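Local coordinates for tailspike protein (Acinetobacter phage vB_ApiP_P1, PDB 6E1R), which probably binds and cleaves capsular polysaccharide on its Acinetobacter host, acting as the trimeric receptor-recognising hydrolase at the phage tail, at residues D92-L97 and L117-T122; K110-F115 and E132-A137; S164-L169 and S193-C198. All coordinates share one frame; numbering follows the deposited sequence.

How the contacts relate
After an N-terminal portion the chain enters helix 94-106, then strands 111-113 and 117-119. Contact 1 closes a short loop by bringing the strand that starts at Leu117 back to the start of this helix. Contact 2 opens within that loop, at 110-115, and closes beyond it at 132-137, so the two cross, and they touch where Phe115 meets the His93 ring edge-to-face. Contact 3 follows in series, pairing 164-169 with 193-198 and closing the loop between them. Contacts 2 and 3 share a parallel sheet: strands 129-133 and 164-167 are neighbours in it, with Gly133 N close to Gly167 O. Together they tie helix 94-106 to the first coils of the beta-helix.

Contact 1. Residues D92-L97 and L117-T122; sequences DHSAAL and LRVNTT
His93 and Arg118 grip each other through three close polar approaches where the helix 94-106 begins beside strand 117-119, near the N-terminal end of the parallel beta-helix. Arg118 O takes the backbone N of His93 at 2.7 Å. The ring nitrogen His93 ND1 lies 2.9 Å from Arg118 N along a fairly straight N-H line (169°), with Arg118 N lying somewhat out of the imidazole plane. ND1 also sits 3.1 Å from Arg118 O; since it can accept from the N-H or donate to the carbonyl, but not both at once, the two arrangements are alternatives. His93 is the N-cap of the helix, and Asp92 just before it makes an Asx turn, its OD1 taking Ser94 N from above the carboxylate plane. The other carboxylate oxygen holds a small cluster: Asp92 OD2 accepts from Asn120 N at 2.8 Å, nearly along its own C-O direction, and on its syn side from Ser94 OG. That hydroxyl has its oxygen beside the backbone N (chi1 -52°), and it accepts in turn from Thr121 N at 3.1 Å. One serine oxygen thus links the helix start to the residues where the strand runs out. Packing takes over on the inner side. Leu117 CD2 lies over one face of the His93 imidazole, 3.8 Å from CG and offset toward the rim, a CH-pi contact, while Phe115 meets the same ring edge-to-face. A turn along the helix, Leu97 reaches the strand with both methyls: its CD1 meets Leu117 CD1 at 4.0 Å, and its CD2 approaches Val119 CG1 at 4.3 Å.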
ATOM      1  N   ASP A  92      43.697  10.197  -8.067  1.00 61.30           N
ATOM      2  CA  ASP A  92      42.616  11.057  -7.611  1.00 59.38           C
ATOM      3  C   ASP A  92      41.877  11.649  -8.801  1.00 58.37           C
ATOM      4  O   ASP A  92      42.472  11.941  -9.843  1.00 55.58           O
ATOM      5  CB  ASP A  92      43.130  12.182  -6.706  1.00 63.50           C
ATOM      6  CG  ASP A  92      42.013  13.064  -6.197  1.00 64.27           C
ATOM      7  OD1 ASP A  92      41.889  14.210  -6.678  1.00 66.27           O
ATOM      8  OD2 ASP A  92      41.234  12.591  -5.345  1.00 64.15           O
ATOM      9  N   HIS A  93      40.564  11.826  -8.626  1.00 52.00           N
ATOM     10  CA  HIS A  93      39.707  12.424  -9.643  1.00 50.58           C
ATOM     11  C   HIS A  93      38.809  13.508  -9.057  1.00 47.61           C
ATOM     12  O   HIS A  93      37.748  13.797  -9.621  1.00 45.01           O
ATOM     13  CB  HIS A  93      38.859  11.349 -10.329  1.00 51.71           C
ATOM     14  CG  HIS A  93      39.632  10.125 -10.713  1.00 59.83           C
ATOM     15  ND1 HIS A  93      39.746   9.029  -9.887  1.00 61.08           N
ATOM     16  CD2 HIS A  93      40.335   9.828 -11.831  1.00 63.75           C
ATOM     17  CE1 HIS A  93      40.482   8.106 -10.480  1.00 63.40           C
ATOM     18  NE2 HIS A  93      40.853   8.566 -11.661  1.00 63.91           N
ATOM     19  N   SER A  94      39.212  14.113  -7.937  1.00 51.05           N
ATOM     20  CA  SER A  94      38.351  15.068  -7.244  1.00 55.48           C
ATOM     21  C   SER A  94      38.122  16.320  -8.082  1.00 55.69           C
ATOM     22  O   SER A  94      36.977  16.693  -8.366  1.00 54.79           O
ATOM     23  CB  SER A  94      38.958  15.433  -5.888  1.00 60.50           C
ATOM     24  OG  SER A  94      39.270  14.273  -5.138  1.00 67.31           O
ATOM     25  N   ALA A  95      39.206  16.991  -8.480  1.00 51.83           N
ATOM     26  CA  ALA A  95      39.075  18.211  -9.269  1.00 54.87           C
ATOM     27  C   ALA A  95      38.396  17.943 -10.605  1.00 47.20           C
ATOM     28  O   ALA A  95      37.682  18.810 -11.124  1.00 46.81           O
ATOM     29  CB  ALA A  95      40.446  18.848  -9.486  1.00 50.14           C
ATOM     30  N   ALA A  96      38.599  16.753 -11.172  1.00 47.19           N
ATOM     31  CA  ALA A  96      37.922  16.401 -12.414  1.00 46.64           C
ATOM     32  C   ALA A  96      36.423  16.253 -12.196  1.00 51.27           C
ATOM     33  O   ALA A  96      35.621  16.699 -13.027  1.00 53.11           O
ATOM     34  CB  ALA A  96      38.512  15.115 -12.989  1.00 47.33           C
ATOM     35  N   LEU A  97      36.023  15.631 -11.084  1.00 49.88           N
ATOM     36  CA  LEU A  97      34.600  15.485 -10.799  1.00 48.36           C
ATOM     37  C   LEU A  97      33.953  16.841 -10.548  1.00 47.65           C
ATOM     38  O   LEU A  97      32.834  17.094 -11.008  1.00 40.95           O
ATOM     39  CB  LEU A  97      34.393  14.558  -9.601  1.00 49.66           C
ATOM     40  CG  LEU A  97      32.944  14.238  -9.227  1.00 47.98           C
ATOM     41  CD1 LEU A  97      32.215  13.574 -10.385  1.00 49.50           C
ATOM     42  CD2 LEU A  97      32.888  13.363  -7.985  1.00 43.82           C
ATOM     43  N   LEU A 117      35.747   6.167 -10.128  1.00 48.20           N
ATOM     44  CA  LEU A 117      36.482   7.331  -9.664  1.00 50.18           C
ATOM     45  C   LEU A 117      36.938   7.145  -8.223  1.00 49.43           C
ATOM     46  O   LEU A 117      36.312   6.430  -7.436  1.00 43.01           O
ATOM     47  CB  LEU A 117      35.622   8.591  -9.778  1.00 48.12           C
ATOM     48  CG  LEU A 117      35.114   8.930 -11.181  1.00 42.49           C
ATOM     49  CD1 LEU A 117      34.349  10.243 -11.173  1.00 41.44           C
ATOM     50  CD2 LEU A 117      36.265   8.982 -12.168  1.00 44.36           C
ATOM     51  N   ARG A 118      38.042   7.807  -7.886  1.00 50.17           N
ATOM     52  CA  ARG A 118      38.571   7.841  -6.529  1.00 45.59           C
ATOM     53  C   ARG A 118      38.859   9.292  -6.178  1.00 51.71           C
ATOM     54  O   ARG A 118      39.599   9.970  -6.898  1.00 57.98           O
ATOM     55  CB  ARG A 118      39.841   6.991  -6.416  1.00 47.72           C
ATOM     56  CG  ARG A 118      39.639   5.533  -6.802  1.00 47.99           C
ATOM     57  CD  ARG A 118      40.913   4.724  -6.630  1.00 50.36           C
ATOM     58  NE  ARG A 118      41.230   4.482  -5.227  1.00 57.31           N
ATOM     59  CZ  ARG A 118      40.718   3.488  -4.509  1.00 64.53           C
ATOM     60  NH1 ARG A 118      39.858   2.641  -5.060  1.00 65.24           N
ATOM     61  NH2 ARG A 118      41.063   3.341  -3.237  1.00 70.93           N
ATOM     62  N   VAL A 119      38.278   9.768  -5.079  1.00 51.28           N
ATOM     63  CA  VAL A 119      38.311  11.180  -4.721  1.00 49.02           C
ATOM     64  C   VAL A 119      38.787  11.325  -3.282  1.00 51.01           C
ATOM     65  O   VAL A 119      38.444  10.512  -2.416  1.00 53.17           O
ATOM     66  CB  VAL A 119      36.933  11.855  -4.915  1.00 46.65           C
ATOM     67  CG1 VAL A 119      36.537  11.841  -6.385  1.00 44.28           C
ATOM     68  CG2 VAL A 119      35.868  11.170  -4.070  1.00 41.85           C
ATOM     69  N   ASN A 120      39.588  12.361  -3.032  1.00 55.47           N
ATOM     70  CA  ASN A 120      40.033  12.699  -1.689  1.00 60.54           C
ATOM     71  C   ASN A 120      39.527  14.064  -1.248  1.00 60.57           C
ATOM     72  O   ASN A 120      39.810  14.482  -0.119  1.00 67.86           O
ATOM     73  CB  ASN A 120      41.566  12.668  -1.590  1.00 65.90           C
ATOM     74  CG  ASN A 120      42.232  13.731  -2.442  1.00 75.62           C
ATOM     75  OD1 ASN A 120      41.620  14.302  -3.343  1.00 77.45           O
ATOM     76  ND2 ASN A 120      43.501  14.000  -2.160  1.00 81.19           N
ATOM     77  N   THR A 121      38.798  14.770  -2.109  1.00 54.66           N
ATOM     78  CA  THR A 121      38.206  16.058  -1.785  1.00 59.22           C
ATOM     79  C   THR A 121      36.736  16.038  -2.178  1.00 58.16           C
ATOM     80  O   THR A 121      36.366  15.450  -3.200  1.00 61.61           O
ATOM     81  CB  THR A 121      38.940  17.196  -2.511  1.00 47.44           C
ATOM     82  OG1 THR A 121      40.319  17.199  -2.118  1.00 71.43           O
ATOM     83  CG2 THR A 121      38.323  18.548  -2.184  1.00 47.38           C
ATOM     84  N   THR A 122      35.902  16.674  -1.359  1.00 50.49           N
ATOM     85  CA  THR A 122      34.466  16.637  -1.578  1.00 49.32           C
ATOM     86  C   THR A 122      34.087  17.399  -2.845  1.00 42.85           C
ATOM     87  O   THR A 122      34.845  18.223  -3.366  1.00 46.30           O
ATOM     88  CB  THR A 122      33.716  17.223  -0.380  1.00 51.04           C
ATOM     89  OG1 THR A 122      32.310  17.003  -0.546  1.00 48.52           O
ATOM     90  CG2 THR A 122      33.978  18.718  -0.261  1.00 42.40           C
TER

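Contact 2. Residues K110-F115 and E132-A137; sequences KLVVDF and EGDGGA
Glu132 N donates to Leu111 O at 2.8 Å, and Glu132 O takes Val113 N at 2.9 Å, so one residue's backbone is held at both ends by the two residues that flank Val112 in the parallel strand 111-113. Val112 pairs with Glu132 and Val113 with Gly133; the side chains of Val112 and Glu132 share one face of the sheet, and Val113 points to the other, where Gly133 has none. Val113 CG2 lies 3.7 Å from Glu132 O. Its isopropyl group also packs on Ile131, and Leu111 does so while reaching Ala100 and Ala104 of the helix 94-106; this is the apolar side. On the face that carries Val112 and Glu132 the polar contact is made by Lys110 and Glu132. Lys110 has its CG between the backbone N and the carbonyl carbon (chi1 72°), and its chain then runs out extended to a salt bridge whose hydrogen bond is weak, NZ to Glu132 OE1 at 3.4 Å. Past the last bridge the strands part, and Asp134 brings its carboxylate back toward the end of strand 111-113 of the same chain: OD1 comes 3.1 Å from Val113 O and OD2 lies 3.9 Å from Asp114 CB. OD1 and Val113 O are both acceptors; the Arg142 guanidinium serves both, NE hydrogen-bonding to Val113 O and NH2 in a salt bridge to Asp134 OD1. Glu132 OE2 forms a salt bridge with Lys168 of the third subunit, and Gly133 O accepts a hydrogen bond from Arg130 of the second. The arrangement is that of adjacent coils in a parallel beta-helix, with an apolar interior and a charged outer face turned to the other subunits, as in trimeric phage tailspikes.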
ATOM      1  N   LYS A 110      22.916  15.679 -18.775  1.00 44.31           N
ATOM      2  CA  LYS A 110      23.270  14.620 -17.843  1.00 42.59           C
ATOM      3  C   LYS A 110      24.770  14.343 -17.875  1.00 46.49           C
ATOM      4  O   LYS A 110      25.449  14.564 -18.881  1.00 54.76           O
ATOM      5  CB  LYS A 110      22.497  13.337 -18.155  1.00 39.35           C
ATOM      6  CG  LYS A 110      22.932  12.610 -19.414  1.00 40.64           C
ATOM      7  CD  LYS A 110      22.115  11.338 -19.592  1.00 49.95           C
ATOM      8  CE  LYS A 110      22.652  10.469 -20.713  1.00 55.23           C
ATOM      9  NZ  LYS A 110      21.906   9.183 -20.803  1.00 60.10           N
ATOM     10  N   LEU A 111      25.280  13.857 -16.749  1.00 44.47           N
ATOM     11  CA  LEU A 111      26.675  13.473 -16.605  1.00 40.97           C
ATOM     12  C   LEU A 111      26.771  11.959 -16.477  1.00 43.15           C
ATOM     13  O   LEU A 111      25.945  11.331 -15.809  1.00 50.16           O
ATOM     14  CB  LEU A 111      27.305  14.147 -15.385  1.00 38.69           C
ATOM     15  CG  LEU A 111      28.764  13.805 -15.085  1.00 41.71           C
ATOM     16  CD1 LEU A 111      29.672  14.240 -16.225  1.00 40.62           C
ATOM     17  CD2 LEU A 111      29.195  14.435 -13.771  1.00 49.47           C
ATOM     18  N   VAL A 112      27.774  11.376 -17.125  1.00 45.34           N
ATOM     19  CA  VAL A 112      27.961   9.931 -17.150  1.00 45.24           C
ATOM     20  C   VAL A 112      29.349   9.616 -16.615  1.00 48.22           C
ATOM     21  O   VAL A 112      30.345  10.182 -17.082  1.00 52.71           O
ATOM     22  CB  VAL A 112      27.785   9.360 -18.569  1.00 48.45           C
ATOM     23  CG1 VAL A 112      28.161   7.887 -18.600  1.00 47.28           C
ATOM     24  CG2 VAL A 112      26.357   9.562 -19.049  1.00 50.97           C
ATOM     25  N   VAL A 113      29.414   8.710 -15.647  1.00 47.57           N
ATOM     26  CA  VAL A 113      30.674   8.241 -15.085  1.00 49.45           C
ATOM     27  C   VAL A 113      31.027   6.949 -15.811  1.00 54.54           C
ATOM     28  O   VAL A 113      30.350   5.929 -15.650  1.00 57.85           O
ATOM     29  CB  VAL A 113      30.576   8.027 -13.569  1.00 46.16           C
ATOM     30  CG1 VAL A 113      31.955   7.777 -12.979  1.00 47.11           C
ATOM     31  CG2 VAL A 113      29.917   9.223 -12.907  1.00 39.72           C
ATOM     32  N   ASP A 114      32.090   6.991 -16.611  1.00 54.03           N
ATOM     33  CA  ASP A 114      32.449   5.881 -17.482  1.00 56.24           C
ATOM     34  C   ASP A 114      33.542   4.987 -16.911  1.00 55.02           C
ATOM     35  O   ASP A 114      33.805   3.922 -17.481  1.00 56.84           O
ATOM     36  CB  ASP A 114      32.863   6.411 -18.861  1.00 59.37           C
ATOM     37  CG  ASP A 114      33.807   7.590 -18.773  1.00 64.47           C
ATOM     38  OD1 ASP A 114      33.826   8.260 -17.718  1.00 61.67           O
ATOM     39  OD2 ASP A 114      34.517   7.859 -19.766  1.00 68.67           O
ATOM     40  N   PHE A 115      34.186   5.387 -15.817  1.00 52.21           N
ATOM     41  CA  PHE A 115      35.091   4.500 -15.100  1.00 53.97           C
ATOM     42  C   PHE A 115      35.056   4.866 -13.624  1.00 53.35           C
ATOM     43  O   PHE A 115      34.656   5.971 -13.248  1.00 53.93           O
ATOM     44  CB  PHE A 115      36.522   4.564 -15.657  1.00 57.94           C
ATOM     45  CG  PHE A 115      37.267   5.819 -15.296  1.00 59.42           C
ATOM     46  CD1 PHE A 115      37.113   6.973 -16.047  1.00 58.40           C
ATOM     47  CD2 PHE A 115      38.140   5.837 -14.221  1.00 60.80           C
ATOM     48  CE1 PHE A 115      37.805   8.125 -15.723  1.00 57.53           C
ATOM     49  CE2 PHE A 115      38.832   6.987 -13.890  1.00 59.48           C
ATOM     50  CZ  PHE A 115      38.666   8.131 -14.644  1.00 56.86           C
ATOM     51  N   GLU A 132      24.813   9.623 -13.903  1.00 51.73           N
ATOM     52  CA  GLU A 132      24.504   8.209 -14.062  1.00 49.93           C
ATOM     53  C   GLU A 132      25.791   7.417 -14.256  1.00 48.25           C
ATOM     54  O   GLU A 132      26.858   7.972 -14.534  1.00 51.30           O
ATOM     55  CB  GLU A 132      23.550   7.978 -15.244  1.00 48.54           C
ATOM     56  CG  GLU A 132      22.246   8.758 -15.153  1.00 43.61           C
ATOM     57  CD  GLU A 132      21.354   8.554 -16.362  1.00 48.83           C
ATOM     58  OE1 GLU A 132      21.891   8.372 -17.475  1.00 56.79           O
ATOM     59  OE2 GLU A 132      20.115   8.582 -16.202  1.00 51.04           O
ATOM     60  N   GLY A 133      25.678   6.103 -14.102  1.00 41.25           N
ATOM     61  CA  GLY A 133      26.804   5.212 -14.300  1.00 43.33           C
ATOM     62  C   GLY A 133      26.449   4.087 -15.249  1.00 46.60           C
ATOM     63  O   GLY A 133      25.318   3.604 -15.277  1.00 47.99           O
ATOM     64  N   ASP A 134      27.444   3.672 -16.036  1.00 48.05           N
ATOM     65  CA  ASP A 134      27.262   2.629 -17.040  1.00 50.03           C
ATOM     66  C   ASP A 134      27.900   1.304 -16.633  1.00 43.56           C
ATOM     67  O   ASP A 134      28.183   0.467 -17.495  1.00 45.34           O
ATOM     68  CB  ASP A 134      27.820   3.084 -18.390  1.00 57.39           C
ATOM     69  CG  ASP A 134      29.255   3.580 -18.299  1.00 62.71           C
ATOM     70  OD1 ASP A 134      29.902   3.366 -17.251  1.00 61.39           O
ATOM     71  OD2 ASP A 134      29.740   4.173 -19.285  1.00 64.64           O
ATOM     72  N   GLY A 135      28.131   1.097 -15.339  1.00 45.31           N
ATOM     73  CA  GLY A 135      28.774  -0.117 -14.874  1.00 48.07           C
ATOM     74  C   GLY A 135      27.893  -1.348 -14.939  1.00 46.30           C
ATOM     75  O   GLY A 135      26.884  -1.366 -15.652  1.00 43.97           O
ATOM     76  N   GLY A 136      28.270  -2.389 -14.204  1.00 51.75           N
ATOM     77  CA  GLY A 136      27.493  -3.609 -14.142  1.00 53.78           C
ATOM     78  C   GLY A 136      26.283  -3.471 -13.239  1.00 49.18           C
ATOM     79  O   GLY A 136      25.774  -2.376 -12.987  1.00 41.29           O
ATOM     80  N   ALA A 137      25.822  -4.612 -12.738  1.00 49.58           N
ATOM     81  CA  ALA A 137      24.638  -4.669 -11.895  1.00 50.43           C
ATOM     82  C   ALA A 137      25.026  -4.803 -10.428  1.00 53.51           C
ATOM     83  O   ALA A 137      25.932  -5.565 -10.079  1.00 57.48           O
ATOM     84  CB  ALA A 137      23.735  -5.835 -12.305  1.00 51.69           C
TER

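Contact 3. Residues S164-L169 and S193-C198; sequences SYFGKL and STFDHC
Phe166 and Asp196 lock the two strands in parallel register through the backbone: Phe166 N donates to Thr194 O, Asp196 N to Phe166 O and Lys168 N to Asp196 O. Strands 164-167 and 194-196 run only 9° apart, as successive coils of a parallel beta-helix do. Among side-chain polar contacts, Ser193 OG donates to Ser164 OG at 2.9 Å, and it lies in the plane of the Phe166 ring at its edge, 3.5 Å from CD1. The aromatic contact pairs Phe166 with Phe195. The two share one rotamer, each CG beside its own backbone N, and point the same way; their planes differ by 6° but are slid apart, with centroids 5.2 Å from each other and little overlap, and Phe166 CD1 reaches Phe195 CE2. Cys198 SG follows on this apolar face, 4.0 Å from Phe166 CB. On the outer face Tyr165 crosses Thr194, CD2 to CB at 3.7 Å, and then runs alongside Asp196, its ring and the carboxylate 78° apart. Lys168 lies beside His197, CG to CB at 4.0 Å, and both residues have left-handed backbone conformations (positive phi). Their polar ends reach the second subunit: Lys168 NZ forms a salt bridge with its Glu132, and His197 NE2 a hydrogen bond with its Thr194 OG1. Strand 164-167 is flanked by 129-133 on one side and 189-196 on the other; beyond the latter, strand 215-218 supplies Phe217, whose ring stacks on Phe195.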
ATOM      1  N   SER A 164      17.967  16.722  -8.068  1.00 43.77           N
ATOM      2  CA  SER A 164      19.124  15.947  -8.492  1.00 42.37           C
ATOM      3  C   SER A 164      18.653  14.552  -8.878  1.00 45.31           C
ATOM      4  O   SER A 164      17.517  14.160  -8.603  1.00 47.27           O
ATOM      5  CB  SER A 164      20.200  15.889  -7.401  1.00 37.78           C
ATOM      6  OG  SER A 164      19.667  15.427  -6.175  1.00 37.81           O
ATOM      7  N   TYR A 165      19.545  13.807  -9.525  1.00 40.69           N
ATOM      8  CA  TYR A 165      19.250  12.442  -9.933  1.00 35.27           C
ATOM      9  C   TYR A 165      20.534  11.630  -9.875  1.00 39.66           C
ATOM     10  O   TYR A 165      21.557  12.043 -10.429  1.00 49.43           O
ATOM     11  CB  TYR A 165      18.652  12.400 -11.344  1.00 36.29           C
ATOM     12  CG  TYR A 165      18.191  11.026 -11.783  1.00 44.82           C
ATOM     13  CD1 TYR A 165      19.070  10.134 -12.385  1.00 45.93           C
ATOM     14  CD2 TYR A 165      16.874  10.623 -11.596  1.00 46.86           C
ATOM     15  CE1 TYR A 165      18.652   8.879 -12.787  1.00 47.19           C
ATOM     16  CE2 TYR A 165      16.447   9.370 -11.996  1.00 49.89           C
ATOM     17  CZ  TYR A 165      17.339   8.503 -12.591  1.00 51.21           C
ATOM     18  OH  TYR A 165      16.919   7.255 -12.989  1.00 54.52           O
ATOM     19  N   PHE A 166      20.475  10.483  -9.204  1.00 34.30           N
ATOM     20  CA  PHE A 166      21.620   9.588  -9.065  1.00 34.73           C
ATOM     21  C   PHE A 166      21.201   8.212  -9.558  1.00 39.26           C
ATOM     22  O   PHE A 166      20.420   7.522  -8.896  1.00 45.82           O
ATOM     23  CB  PHE A 166      22.101   9.537  -7.616  1.00 30.74           C
ATOM     24  CG  PHE A 166      22.596  10.855  -7.105  1.00 30.86           C
ATOM     25  CD1 PHE A 166      21.718  11.769  -6.548  1.00 38.06           C
ATOM     26  CD2 PHE A 166      23.936  11.185  -7.192  1.00 39.24           C
ATOM     27  CE1 PHE A 166      22.169  12.986  -6.082  1.00 40.96           C
ATOM     28  CE2 PHE A 166      24.393  12.401  -6.729  1.00 45.01           C
ATOM     29  CZ  PHE A 166      23.508  13.303  -6.175  1.00 45.47           C
ATOM     30  N   GLY A 167      21.725   7.814 -10.714  1.00 36.42           N
ATOM     31  CA  GLY A 167      21.319   6.568 -11.327  1.00 36.11           C
ATOM     32  C   GLY A 167      22.421   5.537 -11.434  1.00 36.51           C
ATOM     33  O   GLY A 167      23.397   5.729 -12.166  1.00 40.00           O
ATOM     34  N   LYS A 168      22.270   4.439 -10.694  1.00 41.00           N
ATOM     35  CA  LYS A 168      23.135   3.266 -10.806  1.00 42.45           C
ATOM     36  C   LYS A 168      24.600   3.624 -10.540  1.00 42.37           C
ATOM     37  O   LYS A 168      25.481   3.459 -11.386  1.00 47.83           O
ATOM     38  CB  LYS A 168      22.948   2.605 -12.175  1.00 41.24           C
ATOM     39  CG  LYS A 168      21.491   2.251 -12.441  1.00 45.07           C
ATOM     40  CD  LYS A 168      21.243   1.785 -13.859  1.00 50.06           C
ATOM     41  CE  LYS A 168      19.775   1.430 -14.054  1.00 52.26           C
ATOM     42  NZ  LYS A 168      19.448   1.121 -15.472  1.00 60.99           N
ATOM     43  N   LEU A 169      24.841   4.123  -9.331  1.00 40.54           N
ATOM     44  CA  LEU A 169      26.172   4.475  -8.862  1.00 37.12           C
ATOM     45  C   LEU A 169      26.426   3.803  -7.521  1.00 36.69           C
ATOM     46  O   LEU A 169      25.513   3.663  -6.704  1.00 36.90           O
ATOM     47  CB  LEU A 169      26.340   5.994  -8.728  1.00 35.80           C
ATOM     48  CG  LEU A 169      26.307   6.793 -10.031  1.00 39.33           C
ATOM     49  CD1 LEU A 169      26.314   8.286  -9.750  1.00 37.79           C
ATOM     50  CD2 LEU A 169      27.487   6.410 -10.909  1.00 39.57           C
ATOM     51  N   SER A 193      15.328  14.512  -5.023  1.00 43.71           N
ATOM     52  CA  SER A 193      16.325  13.649  -5.636  1.00 42.81           C
ATOM     53  C   SER A 193      15.748  12.256  -5.856  1.00 43.06           C
ATOM     54  O   SER A 193      14.706  11.889  -5.306  1.00 44.79           O
ATOM     55  CB  SER A 193      17.589  13.564  -4.772  1.00 42.15           C
ATOM     56  OG  SER A 193      18.600  12.815  -5.423  1.00 44.89           O
ATOM     57  N   THR A 194      16.449  11.477  -6.676  1.00 39.81           N
ATOM     58  CA  THR A 194      16.085  10.094  -6.945  1.00 35.38           C
ATOM     59  C   THR A 194      17.346   9.247  -6.916  1.00 36.87           C
ATOM     60  O   THR A 194      18.348   9.601  -7.546  1.00 41.18           O
ATOM     61  CB  THR A 194      15.385   9.946  -8.303  1.00 34.09           C
ATOM     62  OG1 THR A 194      14.189  10.736  -8.318  1.00 37.06           O
ATOM     63  CG2 THR A 194      15.030   8.489  -8.565  1.00 31.73           C
ATOM     64  N   PHE A 195      17.302   8.145  -6.175  1.00 34.66           N
ATOM     65  CA  PHE A 195      18.407   7.194  -6.096  1.00 35.13           C
ATOM     66  C   PHE A 195      17.940   5.896  -6.748  1.00 43.89           C
ATOM     67  O   PHE A 195      17.193   5.122  -6.145  1.00 46.10           O
ATOM     68  CB  PHE A 195      18.844   6.987  -4.650  1.00 30.60           C
ATOM     69  CG  PHE A 195      19.396   8.225  -4.004  1.00 34.04           C
ATOM     70  CD1 PHE A 195      18.552   9.133  -3.382  1.00 37.26           C
ATOM     71  CD2 PHE A 195      20.754   8.493  -4.036  1.00 34.65           C
ATOM     72  CE1 PHE A 195      19.056  10.277  -2.790  1.00 40.95           C
ATOM     73  CE2 PHE A 195      21.264   9.637  -3.448  1.00 38.77           C
ATOM     74  CZ  PHE A 195      20.414  10.531  -2.825  1.00 40.26           C
ATOM     75  N   ASP A 196      18.378   5.668  -7.984  1.00 40.41           N
ATOM     76  CA  ASP A 196      17.950   4.523  -8.781  1.00 40.02           C
ATOM     77  C   ASP A 196      19.046   3.463  -8.755  1.00 36.48           C
ATOM     78  O   ASP A 196      20.108   3.646  -9.359  1.00 42.75           O
ATOM     79  CB  ASP A 196      17.635   4.954 -10.212  1.00 49.48           C
ATOM     80  CG  ASP A 196      17.105   3.817 -11.065  1.00 56.81           C
ATOM     81  OD1 ASP A 196      16.814   2.733 -10.516  1.00 58.93           O
ATOM     82  OD2 ASP A 196      16.978   4.008 -12.293  1.00 60.58           O
ATOM     83  N   HIS A 197      18.783   2.359  -8.051  1.00 33.92           N
ATOM     84  CA  HIS A 197      19.689   1.209  -8.001  1.00 33.03           C
ATOM     85  C   HIS A 197      21.089   1.606  -7.540  1.00 35.11           C
ATOM     86  O   HIS A 197      22.093   1.058  -8.001  1.00 32.63           O
ATOM     87  CB  HIS A 197      19.751   0.490  -9.351  1.00 33.58           C
ATOM     88  CG  HIS A 197      18.489  -0.227  -9.717  1.00 36.97           C
ATOM     89  ND1 HIS A 197      17.330   0.431 -10.067  1.00 38.92           N
ATOM     90  CD2 HIS A 197      18.207  -1.550  -9.791  1.00 38.59           C
ATOM     91  CE1 HIS A 197      16.388  -0.454 -10.338  1.00 37.60           C
ATOM     92  NE2 HIS A 197      16.894  -1.663 -10.179  1.00 37.44           N
ATOM     93  N   CYS A 198      21.163   2.560  -6.616  1.00 34.52           N
ATOM     94  CA  CYS A 198      22.447   2.958  -6.061  1.00 39.61           C
ATOM     95  C   CYS A 198      22.838   2.029  -4.922  1.00 40.77           C
ATOM     96  O   CYS A 198      22.004   1.643  -4.099  1.00 43.92           O
ATOM     97  CB  CYS A 198      22.404   4.408  -5.576  1.00 42.05           C
ATOM     98  SG  CYS A 198      22.221   5.630  -6.901  1.00 43.74           S
TER